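Local atomic coordinates of lipoprotein LPPX (Mycobacterium tuberculosis, PDB entry 2BYO), a protein that is probably involved in carrying phthiocerol dimycocerosate lipids from the cell membrane to the outer layers of the mycobacterial cell envelope. Residues A26-R29 against Q30-A34; W172-Q175 against D176-H180. One frame throughout, in Å; residues are numbered along the deposited sequence.

Interaction 1: residues A26-R29 against Q30-A34; sequences AEIR and QSLDA
The flat carboxylate of Asp33 lies across the backbone carbonyl of Arg29: one of its faces rests over Arg29 O, with Asp33 CG 3.2 Å from that oxygen. In the alpha-helix 22-36 this is the usual i to i+4 neighbourhood, and Asp33 N also donates to Arg29 O. The carboxamide of Gln30, another flat group, is carried outward by a bend at chi2 (-85°), while its CG stays 3.4 Å from Ala26 O, which also accepts a hydrogen bond from Gln30 N.

Ile28 O shows how a helical carbonyl can serve two donors. Leu32 N approaches nearly along the C=O axis at 3.0 Å from Ile28 O. Ser31 OG comes in more from the flank, at a C=O...OG angle of 128° and 2.9 Å from the same oxygen. A chi1 of 71° sets the hydroxyl back against the preceding turn, satisfying this buried polar group within the helix.

Ile28 and Leu32 run alongside each other from the same flank of the helix, and both touch the docosahexaenoic acid bound in the lipid cavity. Val171 of strand 167-174 also packs on Ile28. Within the helix the two apolar side chains meet at Ile28 CG2 and Leu32 CG, 4.2 Å apart.

Interaction 2: residues W172-Q175 against D176-H180; sequences WIAQ and DGSHH
Ala174 CB is overlapped by the polar side chains of the turn that follows it: Asp176 OD1 is 3.4 Å from this methyl, and Ser178 OG is 3.5 Å from it. The setting is a beta-hairpin, in which strand 167-174 turns back into strand 181-187. Its closing backbone bond runs from Ala174 N to His180 O, 2.9 Å long, nearly straight at 173° and in the carbonyl plane. The same oxygen also receives a CA-H...O contact from Ile173.

Two small motifs shape the loop in succession. Asp176 OD1 accepts from Ser178 N at 3.1 Å, an Asx turn, the donor arriving on the anti side of the carboxylate and somewhat out of its plane. Ser178 OG then accepts from His180 N, 3.1 Å away, in an ST turn. With chi1 at 68°, the hydroxyl is turned to meet this later backbone N-H, and OG sits over one face of the His180 ring, toward its rim.

The other side of the loop is bridged by a water that donates to Ala174 O at 2.7 Å and accepts from Gly177 N and His179 N. This water also lies over the centre of one face of the His179 ring, whereas Ile173 CG2 meets that ring at its edge. Gln175 turns outward from the loop, its NE2 donating to Thr136 and Thr145. His180 binds a zinc ion through NE2 and stacks on Trp200.

Ser178 thus links the two turns, giving its backbone N-H to the Asx turn while its OG accepts from His180 N in the ST turn. The approach of that hydroxyl to Asp176 OD1 is very short and its length doubtful, but the backbone N-H of Ser178 directed at OD1 would probably suit a negatively charged carboxylate.

From the N terminus, interaction 1 comes first and closes nothing larger than successive turns of helix 22-36. The chain then builds most of its antiparallel sheet before interaction 2 closes the hairpin between strands 167-174 and 181-187. The two are in series, neither nested nor crossing, yet they meet in space, their centres about 9 Å apart. His179, on the returning side of the hairpin loop, packs against the helix: its carbonyl O is 3.1 Å from Ser31 CB, and its CD2 is 3.3 Å from Glu27 OE1. Ala34 CB likewise touches Ser178 O. Together they join the first helix to the loop and adjoining ends of two neighbouring strands of the half-barrel, beside the lipid cavity.

Interaction 1: residues A26-R29 against Q30-A34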
loop_
_atom_site.group_PDB
_atom_site.type_symbol
_atom_site.label_atom_id
_atom_site.label_comp_id
_atom_site.label_asym_id
_atom_site.label_seq_id
_atom_site.Cartn_x
_atom_site.Cartn_y
_atom_site.Cartn_z
ATOM N N ALA A 26 12.967 -13.998 -3.251
ATOM C CA ALA A 26 14.150 -13.181 -3.069
ATOM C C ALA A 26 13.963 -11.827 -3.742
ATOM O O ALA A 26 14.315 -10.795 -3.171
ATOM C CB ALA A 26 15.372 -13.889 -3.624
ATOM N N GLU A 27 13.411 -11.837 -4.955
ATOM C CA GLU A 27 13.174 -10.610 -5.700
ATOM C C GLU A 27 12.150 -9.729 -4.999
ATOM O O GLU A 27 12.314 -8.513 -4.959
ATOM C CB GLU A 27 12.733 -10.919 -7.132
ATOM C CG GLU A 27 12.544 -9.699 -8.039
ATOM C CD GLU A 27 13.839 -8.949 -8.327
ATOM O OE1 GLU A 27 13.796 -7.968 -9.099
ATOM O OE2 GLU A 27 14.901 -9.326 -7.797
ATOM N N ILE A 28 11.098 -10.328 -4.439
ATOM C CA ILE A 28 10.129 -9.539 -3.666
ATOM C C ILE A 28 10.784 -8.945 -2.405
ATOM O O ILE A 28 10.533 -7.789 -2.056
ATOM C CB ILE A 28 8.889 -10.357 -3.262
ATOM C CG1 ILE A 28 8.135 -10.839 -4.506
ATOM C CG2 ILE A 28 7.959 -9.509 -2.375
ATOM C CD1 ILE A 28 7.141 -11.931 -4.215
ATOM N N ARG A 29 11.615 -9.724 -1.723
ATOM C CA ARG A 29 12.331 -9.195 -0.556
ATOM C C ARG A 29 13.242 -8.021 -0.913
ATOM O O ARG A 29 13.360 -7.077 -0.137
ATOM C CB ARG A 29 13.137 -10.269 0.152
ATOM C CG ARG A 29 12.328 -11.071 1.120
ATOM C CD ARG A 29 13.179 -12.159 1.742
ATOM N NE ARG A 29 12.564 -12.722 2.945
ATOM C CZ ARG A 29 12.104 -13.972 3.072
ATOM N NH1 ARG A 29 11.573 -14.351 4.235
ATOM N NH2 ARG A 29 12.175 -14.855 2.071
ATOM N N GLN A 30 13.870 -8.071 -2.082
ATOM C CA GLN A 30 14.630 -6.924 -2.575
ATOM C C GLN A 30 13.765 -5.653 -2.674
ATOM O O GLN A 30 14.232 -4.574 -2.307
ATOM C CB GLN A 30 15.269 -7.224 -3.928
ATOM C CG GLN A 30 16.400 -8.238 -3.887
ATOM C CD GLN A 30 17.766 -7.638 -3.536
ATOM O OE1 GLN A 30 17.932 -6.424 -3.462
ATOM N NE2 GLN A 30 18.750 -8.502 -3.333
ATOM N N SER A 31 12.523 -5.764 -3.166
ATOM C CA SER A 31 11.660 -4.574 -3.276
ATOM C C SER A 31 11.164 -4.104 -1.925
ATOM O O SER A 31 11.020 -2.905 -1.714
ATOM C CB SER A 31 10.463 -4.764 -4.228
ATOM O OG SER A 31 9.489 -5.633 -3.680
ATOM N N LEU A 32 10.900 -5.039 -1.015
ATOM C CA LEU A 32 10.449 -4.684 0.332
ATOM C C LEU A 32 11.568 -4.009 1.115
ATOM O O LEU A 32 11.324 -3.044 1.833
ATOM C CB LEU A 32 9.928 -5.915 1.080
ATOM C CG LEU A 32 8.658 -6.576 0.523
ATOM C CD1 LEU A 32 8.213 -7.706 1.424
ATOM C CD2 LEU A 32 7.525 -5.568 0.359
ATOM N N ASP A 33 12.796 -4.496 0.962
ATOM C CA ASP A 33 13.957 -3.841 1.565
ATOM C C ASP A 33 14.194 -2.445 0.983
ATOM O O ASP A 33 14.491 -1.512 1.721
ATOM C CB ASP A 33 15.210 -4.694 1.407
ATOM C CG ASP A 33 15.182 -5.934 2.282
ATOM O OD1 ASP A 33 14.403 -5.976 3.264
ATOM O OD2 ASP A 33 15.948 -6.863 1.993
ATOM N N ALA A 34 14.038 -2.293 -0.327
ATOM C CA ALA A 34 14.143 -0.969 -0.935
ATOM C C ALA A 34 13.069 -0.051 -0.354
ATOM O O ALA A 34 13.350 1.085 0.001
ATOM C CB ALA A 34 14.036 -1.055 -2.443
#

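Interaction 2: residues W172-Q175 against D176-H180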
loop_
_atom_site.group_PDB
_atom_site.type_symbol
_atom_site.label_atom_id
_atom_site.label_comp_id
_atom_site.label_asym_id
_atom_site.label_seq_id
_atom_site.Cartn_x
_atom_site.Cartn_y
_atom_site.Cartn_z
ATOM N N TRP A 172 4.724 -5.338 -8.744
ATOM C CA TRP A 172 5.492 -4.920 -9.905
ATOM C C TRP A 172 6.770 -4.264 -9.418
ATOM O O TRP A 172 6.727 -3.228 -8.736
ATOM C CB TRP A 172 4.690 -3.924 -10.726
ATOM C CG TRP A 172 3.529 -4.502 -11.495
ATOM C CD1 TRP A 172 3.538 -4.893 -12.801
ATOM C CD2 TRP A 172 2.185 -4.707 -11.026
ATOM N NE1 TRP A 172 2.296 -5.343 -13.172
ATOM C CE2 TRP A 172 1.446 -5.245 -12.104
ATOM C CE3 TRP A 172 1.537 -4.507 -9.797
ATOM C CZ2 TRP A 172 0.087 -5.569 -11.997
ATOM C CZ3 TRP A 172 0.190 -4.831 -9.693
ATOM C CH2 TRP A 172 -0.517 -5.364 -10.785
ATOM N N ILE A 173 7.902 -4.868 -9.770
ATOM C CA ILE A 173 9.192 -4.516 -9.201
ATOM C C ILE A 173 10.088 -3.974 -10.289
ATOM O O ILE A 173 10.343 -4.654 -11.279
ATOM C CB ILE A 173 9.872 -5.740 -8.528
ATOM C CG1 ILE A 173 8.996 -6.263 -7.382
ATOM C CG2 ILE A 173 11.263 -5.374 -7.996
ATOM C CD1 ILE A 173 9.348 -7.656 -6.947
ATOM N N ALA A 174 10.580 -2.751 -10.085
ATOM C CA ALA A 174 11.398 -2.064 -11.083
ATOM C C ALA A 174 12.582 -2.929 -11.493
ATOM O O ALA A 174 13.170 -3.636 -10.658
ATOM C CB ALA A 174 11.890 -0.732 -10.538
ATOM N N GLN A 175 12.924 -2.869 -12.780
ATOM C CA GLN A 175 14.088 -3.584 -13.315
ATOM C C GLN A 175 15.288 -2.664 -13.526
ATOM O O GLN A 175 16.249 -3.046 -14.167
ATOM C CB GLN A 175 13.720 -4.258 -14.633
ATOM C CG GLN A 175 12.616 -5.297 -14.497
ATOM C CD GLN A 175 12.058 -5.735 -15.834
ATOM O OE1 GLN A 175 12.324 -5.112 -16.866
ATOM N NE2 GLN A 175 11.268 -6.810 -15.823
ATOM N N ASP A 176 15.239 -1.457 -12.970
ATOM C CA ASP A 176 16.253 -0.434 -13.256
ATOM C C ASP A 176 17.442 -0.411 -12.290
ATOM O O ASP A 176 18.278 0.498 -12.356
ATOM C CB ASP A 176 15.591 0.959 -13.354
ATOM C CG ASP A 176 14.758 1.327 -12.126
ATOM O OD1 ASP A 176 14.892 0.707 -11.049
ATOM O OD2 ASP A 176 13.941 2.257 -12.254
ATOM N N GLY A 177 17.533 -1.411 -11.415
ATOM C CA GLY A 177 18.574 -1.451 -10.376
ATOM C C GLY A 177 18.069 -1.037 -8.992
ATOM O O GLY A 177 18.670 -1.377 -7.978
ATOM N N SER A 178 16.947 -0.322 -8.952
ATOM C CA SER A 178 16.403 0.204 -7.695
ATOM C C SER A 178 15.585 -0.815 -6.906
ATOM O O SER A 178 15.423 -0.672 -5.697
ATOM C CB SER A 178 15.497 1.388 -7.985
ATOM O OG SER A 178 14.324 0.965 -8.668
ATOM N N HIS A 179 15.041 -1.809 -7.601
ATOM C CA HIS A 179 14.063 -2.751 -7.021
ATOM C C HIS A 179 12.841 -2.058 -6.417
ATOM O O HIS A 179 12.208 -2.597 -5.519
ATOM C CB HIS A 179 14.728 -3.654 -5.976
ATOM C CG HIS A 179 15.676 -4.657 -6.559
ATOM N ND1 HIS A 179 17.042 -4.514 -6.498
ATOM C CD2 HIS A 179 15.450 -5.822 -7.207
ATOM C CE1 HIS A 179 17.621 -5.540 -7.090
ATOM N NE2 HIS A 179 16.678 -6.353 -7.524
ATOM N N HIS A 180 12.492 -0.874 -6.913
ATOM C CA HIS A 180 11.370 -0.130 -6.337
ATOM C C HIS A 180 10.113 -0.967 -6.463
ATOM O O HIS A 180 9.900 -1.614 -7.489
ATOM C CB HIS A 180 11.123 1.195 -7.057
ATOM C CG HIS A 180 12.121 2.260 -6.738
ATOM N ND1 HIS A 180 12.569 3.161 -7.684
ATOM C CD2 HIS A 180 12.747 2.577 -5.582
ATOM C CE1 HIS A 180 13.433 3.987 -7.119
ATOM N NE2 HIS A 180 13.555 3.658 -5.845
HETATM O O HOH W 1 15.800 -3.316 -10.244
#